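Local coordinates for protein LbaCas13a H328A (C2c2) (Lachnospiraceae bacterium NK4A179, PDB 5WLH) that binds pre-crRNA and, as an A-cleaving CRISPR-Cas13a nuclease, probably cuts target RNA under the direction of the bound guide, at residues A[548-551]-A[552-555]; A[617-621]-A[622-626]; A[953-956]-A[957-960]. All coordinates share one frame; numbering follows the deposited sequence.

Contact 1: A[548-551]-A[552-555]; sequences NILN and FLKD
F552 holds its CG beside its own backbone N, chi1 -56°, and this lays the phenyl ring against N551 CB and N548 O of the turn that precedes it. CB of N551 lies over one face of the ring, 4.1 Å from the F552 centroid and offset toward the rim. This is a CH-pi contact. The carbonyl oxygen N548 O approaches the same ring obliquely, 3.3 Å from CD2 of F552, and I549 O lies at its edge.

The backbone of F552 is fixed as well. Its N donates to I549 O over 3.0 Å, with an N-H...O angle of 162°. L553 N reaches the same I549 O only weakly, at 3.5 Å. One firm and one weak bond thus end on a single oxygen.

Residues 549-551 are in 3-10 conformation, with N548 directly in front of them. N548 OD1 accepts from L550 N at 2.8 Å, in the carbonyl plane, which makes an Asx turn. N551 N to N548 O, at 2.9 Å, is the backbone bond of the same turn. ND2 of N548 is given to T535 O and K533 O, which fixes the flip of the amide.

The leucines L550 and L553 lie side by side and point the same way, with CD2 of L550 4.0 Å from CD1 of L553. I549 and L553 both rest on V589 and L592 of helix 588-602. The F552 ring is also packed by D521, N524 and L530. With an alanine here in place of F552, N551 CB would probably lose its CH-pi partner and a gap would open between the turn and those three loop residues.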
loop_
_atom_site.group_PDB
_atom_site.type_symbol
_atom_site.label_atom_id
_atom_site.label_comp_id
_atom_site.label_asym_id
_atom_site.label_seq_id
_atom_site.Cartn_x
_atom_site.Cartn_y
_atom_site.Cartn_z
ATOM N N ASN A 548 18.627 25.813 -19.880
ATOM C CA ASN A 548 17.622 26.535 -20.650
ATOM C C ASN A 548 16.857 25.548 -21.524
ATOM O O ASN A 548 17.460 24.693 -22.182
ATOM C CB ASN A 548 18.307 27.623 -21.493
ATOM C CG ASN A 548 17.327 28.512 -22.235
ATOM O OD1 ASN A 548 16.452 28.027 -22.956
ATOM N ND2 ASN A 548 17.481 29.831 -22.078
ATOM N N ILE A 549 15.525 25.659 -21.515
ATOM C CA ILE A 549 14.681 24.679 -22.200
ATOM C C ILE A 549 15.024 24.593 -23.681
ATOM O O ILE A 549 14.923 23.517 -24.283
ATOM C CB ILE A 549 13.186 24.998 -21.974
ATOM C CG1 ILE A 549 12.306 23.869 -22.531
ATOM C CG2 ILE A 549 12.788 26.331 -22.597
ATOM C CD1 ILE A 549 11.231 23.426 -21.582
ATOM N N LEU A 550 15.483 25.698 -24.282
ATOM C CA LEU A 550 15.833 25.677 -25.704
ATOM C C LEU A 550 16.884 24.621 -26.025
ATOM O O LEU A 550 16.885 24.071 -27.130
ATOM C CB LEU A 550 16.334 27.054 -26.149
ATOM C CG LEU A 550 15.295 28.166 -26.043
ATOM C CD1 LEU A 550 15.972 29.535 -26.178
ATOM C CD2 LEU A 550 14.203 27.976 -27.090
ATOM N N ASN A 551 17.778 24.321 -25.084
ATOM C CA ASN A 551 18.846 23.361 -25.333
ATOM C C ASN A 551 18.350 21.933 -25.467
ATOM O O ASN A 551 19.138 21.059 -25.842
ATOM C CB ASN A 551 19.877 23.404 -24.209
ATOM C CG ASN A 551 20.595 24.731 -24.130
ATOM O OD1 ASN A 551 20.886 25.338 -25.152
ATOM N ND2 ASN A 551 20.878 25.188 -22.915
ATOM N N PHE A 552 17.083 21.667 -25.157
ATOM C CA PHE A 552 16.598 20.301 -25.068
ATOM C C PHE A 552 15.425 20.017 -25.987
ATOM O O PHE A 552 15.016 18.850 -26.096
ATOM C CB PHE A 552 16.232 19.981 -23.605
ATOM C CG PHE A 552 17.374 20.217 -22.657
ATOM C CD1 PHE A 552 18.377 19.274 -22.522
ATOM C CD2 PHE A 552 17.482 21.401 -21.956
ATOM C CE1 PHE A 552 19.443 19.494 -21.674
ATOM C CE2 PHE A 552 18.555 21.633 -21.112
ATOM C CZ PHE A 552 19.537 20.679 -20.970
ATOM N N LEU A 553 14.897 21.031 -26.675
ATOM C CA LEU A 553 13.745 20.837 -27.541
ATOM C C LEU A 553 14.070 19.842 -28.644
ATOM O O LEU A 553 15.139 19.910 -29.256
ATOM C CB LEU A 553 13.306 22.170 -28.146
ATOM C CG LEU A 553 12.702 23.157 -27.149
ATOM C CD1 LEU A 553 12.439 24.486 -27.816
ATOM C CD2 LEU A 553 11.415 22.580 -26.568
ATOM N N LYS A 554 13.143 18.905 -28.875
ATOM C CA LYS A 554 13.292 17.909 -29.931
ATOM C C LYS A 554 12.965 18.485 -31.299
ATOM O O LYS A 554 13.550 18.061 -32.302
ATOM C CB LYS A 554 12.380 16.705 -29.671
ATOM C CG LYS A 554 12.937 15.646 -28.728
ATOM C CD LYS A 554 11.870 14.592 -28.399
ATOM C CE LYS A 554 12.489 13.257 -28.019
ATOM N NZ LYS A 554 11.468 12.195 -27.740
ATOM N N ASP A 555 12.035 19.438 -31.358
ATOM C CA ASP A 555 11.563 20.007 -32.614
ATOM C C ASP A 555 10.677 21.208 -32.323
ATOM O O ASP A 555 9.451 21.074 -32.220
ATOM C CB ASP A 555 10.798 18.963 -33.436
ATOM C CG ASP A 555 10.500 19.434 -34.861
ATOM O OD1 ASP A 555 10.548 20.654 -35.129
ATOM O OD2 ASP A 555 10.211 18.571 -35.715
#

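Contact 2: A[617-621]-A[622-626]; sequences GKWNK and ELISA
N620 caps the helix that starts just after it, and the polar contacts come first. Its CG is anti to the backbone N, chi1 -169°, which carries OD1 round to the amide of L623. N620 OD1 accepts from L623 N at 2.9 Å. The N-H comes down onto the carboxamide from above its plane, 63° out. The amide also packs on the same residue, with CG of N620 3.5 Å from CB of L623 in van der Waals contact, the two side chains crossing at about a right angle. The backbone adds two bonds. I624 N meets N620 O at 3.1 Å, and S625 N meets K621 O at 2.9 Å.

A water is the second kind of link. It accepts from K621 N at 3.1 Å and donates to E622 OE1 at 2.7 Å. A bend at chi2 of E622 (76°) folds the carboxylate back toward the start of the helix, where OE1 meets this water. Its charge would probably be favoured at the amino end.

The apolar contact spans the cap. W619, just before it, meets I624, four residues into the helix, through CD1 of W619 and CG1 of I624 at 3.6 Å. This pairing across an N-cap is a hydrophobic staple.

The indole lies between helices 588-602 and 901-911. Its NE1 bonds Q904 OE1 of helix 901-911, and its rings lean on D594, V598 and S601 of helix 588-602. I624 packs between these same two helices, on L595 and I908, while L623 turns to Y581 of helix 578-581 and to F576.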
loop_
_atom_site.group_PDB
_atom_site.type_symbol
_atom_site.label_atom_id
_atom_site.label_comp_id
_atom_site.label_asym_id
_atom_site.label_seq_id
_atom_site.Cartn_x
_atom_site.Cartn_y
_atom_site.Cartn_z
ATOM N N GLY A 617 -0.879 31.086 -9.326
ATOM C CA GLY A 617 -0.019 30.457 -10.313
ATOM C C GLY A 617 0.690 31.494 -11.171
ATOM O O GLY A 617 0.095 32.476 -11.617
ATOM N N LYS A 618 1.987 31.263 -11.399
ATOM C CA LYS A 618 2.811 32.164 -12.201
ATOM C C LYS A 618 2.575 32.011 -13.695
ATOM O O LYS A 618 2.929 32.917 -14.460
ATOM C CB LYS A 618 4.296 31.924 -11.916
ATOM C CG LYS A 618 4.877 30.734 -12.682
ATOM C CD LYS A 618 6.234 30.301 -12.140
ATOM C CE LYS A 618 7.343 31.241 -12.578
ATOM N NZ LYS A 618 8.002 30.797 -13.840
ATOM N N TRP A 619 2.012 30.884 -14.127
ATOM C CA TRP A 619 1.789 30.628 -15.540
ATOM C C TRP A 619 0.653 31.500 -16.061
ATOM O O TRP A 619 0.034 32.286 -15.335
ATOM C CB TRP A 619 1.462 29.152 -15.771
ATOM C CG TRP A 619 0.266 28.697 -14.990
ATOM C CD1 TRP A 619 -1.041 28.722 -15.394
ATOM C CD2 TRP A 619 0.265 28.150 -13.667
ATOM N NE1 TRP A 619 -1.858 28.236 -14.396
ATOM C CE2 TRP A 619 -1.079 27.882 -13.325
ATOM C CE3 TRP A 619 1.269 27.862 -12.733
ATOM C CZ2 TRP A 619 -1.444 27.323 -12.098
ATOM C CZ3 TRP A 619 0.900 27.315 -11.510
ATOM C CH2 TRP A 619 -0.445 27.053 -11.204
ATOM N N ASN A 620 0.356 31.322 -17.339
ATOM C CA ASN A 620 -0.736 32.030 -17.994
ATOM C C ASN A 620 -2.043 31.358 -17.593
ATOM O O ASN A 620 -2.520 30.435 -18.256
ATOM C CB ASN A 620 -0.540 32.021 -19.502
ATOM C CG ASN A 620 -1.478 32.958 -20.204
ATOM O OD1 ASN A 620 -2.575 33.225 -19.714
ATOM N ND2 ASN A 620 -1.057 33.466 -21.361
ATOM N N LYS A 621 -2.633 31.829 -16.493
ATOM C CA LYS A 621 -3.861 31.211 -16.002
ATOM C C LYS A 621 -4.994 31.383 -16.992
ATOM O O LYS A 621 -5.864 30.513 -17.094
ATOM C CB LYS A 621 -4.268 31.807 -14.652
ATOM C CG LYS A 621 -3.216 31.696 -13.559
ATOM C CD LYS A 621 -3.734 32.343 -12.275
ATOM C CE LYS A 621 -4.580 33.583 -12.581
ATOM N NZ LYS A 621 -4.260 34.719 -11.676
ATOM N N GLU A 622 -5.009 32.495 -17.727
ATOM C CA GLU A 622 -6.062 32.684 -18.715
ATOM C C GLU A 622 -5.961 31.641 -19.817
ATOM O O GLU A 622 -6.979 31.125 -20.288
ATOM C CB GLU A 622 -5.992 34.101 -19.293
ATOM C CG GLU A 622 -6.381 35.182 -18.282
ATOM C CD GLU A 622 -5.289 35.471 -17.255
ATOM O OE1 GLU A 622 -4.089 35.406 -17.604
ATOM O OE2 GLU A 622 -5.635 35.761 -16.092
ATOM N N LEU A 623 -4.738 31.314 -20.237
ATOM C CA LEU A 623 -4.567 30.299 -21.271
ATOM C C LEU A 623 -5.058 28.937 -20.787
ATOM O O LEU A 623 -5.889 28.297 -21.442
ATOM C CB LEU A 623 -3.102 30.236 -21.695
ATOM C CG LEU A 623 -2.670 29.049 -22.568
ATOM C CD1 LEU A 623 -3.457 28.965 -23.877
ATOM C CD2 LEU A 623 -1.170 29.116 -22.817
ATOM N N ILE A 624 -4.569 28.490 -19.627
ATOM C CA ILE A 624 -4.959 27.181 -19.104
ATOM C C ILE A 624 -6.467 27.120 -18.886
ATOM O O ILE A 624 -7.124 26.135 -19.243
ATOM C CB ILE A 624 -4.183 26.868 -17.807
ATOM C CG1 ILE A 624 -2.675 26.980 -18.034
ATOM C CG2 ILE A 624 -4.546 25.465 -17.290
ATOM C CD1 ILE A 624 -2.127 26.007 -19.071
ATOM N N SER A 625 -7.041 28.181 -18.312
ATOM C CA SER A 625 -8.479 28.228 -18.083
ATOM C C SER A 625 -9.255 28.167 -19.390
ATOM O O SER A 625 -10.293 27.501 -19.473
ATOM C CB SER A 625 -8.840 29.499 -17.310
ATOM O OG SER A 625 -10.236 29.731 -17.374
ATOM N N ALA A 626 -8.781 28.872 -20.420
ATOM C CA ALA A 626 -9.460 28.824 -21.710
ATOM C C ALA A 626 -9.322 27.456 -22.355
ATOM O O ALA A 626 -10.239 27.002 -23.052
ATOM C CB ALA A 626 -8.906 29.909 -22.642
HETATM O O HOH W 1 -2.159 34.778 -15.790
#

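Contact 3: A[953-956]-A[957-960]; sequences DKIA and GVDI
I955 and V958 form the tight half of this two-strand hairpin. They are an antiparallel hydrogen-bonded pair, joined by I955 N to V958 O at 2.8 Å and V958 N to I955 O at 2.9 Å. A type I' turn, with A956 and G957 at its corners, reverses the chain. G957 has phi 89°, and a CB there would clash with A956 O, so the position calls for glycine. In the same turn A956 O accepts from H614 NE2.

Both side chains of the pair lie on one face of the sheet. CG2 of V958 presses on I955 O at 3.2 Å. CG2 of I955 meets CG1 of I960 at 3.8 Å, the two side chains crossing at about a right angle. I960 N donates to D953 O, extending the bonding past the strands. I955 packs on Y928, V963 and F607, and V958 on V963 and on L903 of helix 901-911.

The exposed, polar part is K954 and D959, a non-hydrogen-bonded pair whose side chains lie side by side and point the same way. The lysine chain bends at chi3 and chi4 to bring NZ 2.6 Å from D959 OD1 in a salt bridge. NZ approaches this oxygen almost in line with its C-O bond. The lysine chain is the looser element. It is exposed and touches a crystal neighbour, so its pose may owe something to packing.

D959 stands at the N-cap of helix 960-974 but makes no capping bond with its side chain; its OD1 pairs with K954 NZ. Opposite charges thus join the strands on the exposed side, adding to the backbone bonds, and the lysine probably offsets the charge of D959, with D953 also nearby.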
loop_
_atom_site.group_PDB
_atom_site.type_symbol
_atom_site.label_atom_id
_atom_site.label_comp_id
_atom_site.label_asym_id
_atom_site.label_seq_id
_atom_site.Cartn_x
_atom_site.Cartn_y
_atom_site.Cartn_z
ATOM N N ASP A 953 -15.148 18.158 2.363
ATOM C CA ASP A 953 -15.646 18.589 1.071
ATOM C C ASP A 953 -14.626 19.367 0.251
ATOM O O ASP A 953 -14.929 19.758 -0.875
ATOM C CB ASP A 953 -16.907 19.439 1.262
ATOM C CG ASP A 953 -16.682 20.623 2.209
ATOM O OD1 ASP A 953 -15.602 20.710 2.835
ATOM O OD2 ASP A 953 -17.594 21.472 2.329
ATOM N N LYS A 954 -13.439 19.604 0.778
ATOM C CA LYS A 954 -12.438 20.391 0.076
ATOM C C LYS A 954 -11.068 19.769 0.273
ATOM O O LYS A 954 -10.819 19.071 1.256
ATOM C CB LYS A 954 -12.409 21.840 0.568
ATOM C CG LYS A 954 -13.651 22.622 0.175
ATOM C CD LYS A 954 -13.713 23.952 0.913
ATOM C CE LYS A 954 -13.829 25.103 -0.066
ATOM N NZ LYS A 954 -15.228 25.262 -0.537
ATOM N N ILE A 955 -10.184 20.044 -0.676
ATOM C CA ILE A 955 -8.796 19.617 -0.617
ATOM C C ILE A 955 -7.954 20.772 -1.133
ATOM O O ILE A 955 -8.253 21.336 -2.191
ATOM C CB ILE A 955 -8.561 18.327 -1.434
ATOM C CG1 ILE A 955 -7.087 17.910 -1.395
ATOM C CG2 ILE A 955 -9.062 18.459 -2.871
ATOM C CD1 ILE A 955 -6.749 17.057 -0.199
ATOM N N ALA A 956 -6.940 21.161 -0.363
ATOM C CA ALA A 956 -6.035 22.233 -0.776
ATOM C C ALA A 956 -6.813 23.482 -1.187
ATOM O O ALA A 956 -6.459 24.173 -2.146
ATOM C CB ALA A 956 -5.119 21.759 -1.907
ATOM N N GLY A 957 -7.921 23.740 -0.483
ATOM C CA GLY A 957 -8.730 24.921 -0.689
ATOM C C GLY A 957 -9.831 24.818 -1.727
ATOM O O GLY A 957 -10.613 25.769 -1.868
ATOM N N VAL A 958 -9.930 23.713 -2.465
ATOM C CA VAL A 958 -10.899 23.627 -3.548
ATOM C C VAL A 958 -11.846 22.467 -3.298
ATOM O O VAL A 958 -11.506 21.488 -2.624
ATOM C CB VAL A 958 -10.217 23.497 -4.926
ATOM C CG1 VAL A 958 -9.310 24.702 -5.182
ATOM C CG2 VAL A 958 -9.428 22.220 -5.007
ATOM N N ASP A 959 -13.047 22.584 -3.856
ATOM C CA ASP A 959 -14.092 21.597 -3.624
ATOM C C ASP A 959 -13.684 20.264 -4.233
ATOM O O ASP A 959 -13.304 20.210 -5.406
ATOM C CB ASP A 959 -15.416 22.032 -4.255
ATOM C CG ASP A 959 -16.104 23.146 -3.494
ATOM O OD1 ASP A 959 -15.583 23.582 -2.444
ATOM O OD2 ASP A 959 -17.182 23.576 -3.966
ATOM N N ILE A 960 -13.785 19.189 -3.442
ATOM C CA ILE A 960 -13.467 17.866 -3.970
ATOM C C ILE A 960 -14.358 17.525 -5.156
ATOM O O ILE A 960 -13.915 16.870 -6.109
ATOM C CB ILE A 960 -13.573 16.806 -2.862
ATOM C CG1 ILE A 960 -12.414 16.973 -1.878
ATOM C CG2 ILE A 960 -13.567 15.375 -3.477
ATOM C CD1 ILE A 960 -12.633 16.272 -0.550
#

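In the fold
From the N terminus the three contacts follow in series, and none nests in or crosses another. Each is local. Contact 1 closes a turn in the loop between helices 486-517 and 559-564. Contact 2 ends the loop after helix 588-602 and starts helix 621-632. Contact 3 is a hairpin that leads into helix 960-974. Contacts 1 and 2 share helix 588-602, and an R-X4-H sequence that fits a HEPN nuclease motif follows that helix. Contacts 2 and 3 share helix 901-911. The centres of contacts 1 and 2 are about 22 Å apart, those of 2 and 3 about 20 Å. No two of them touch.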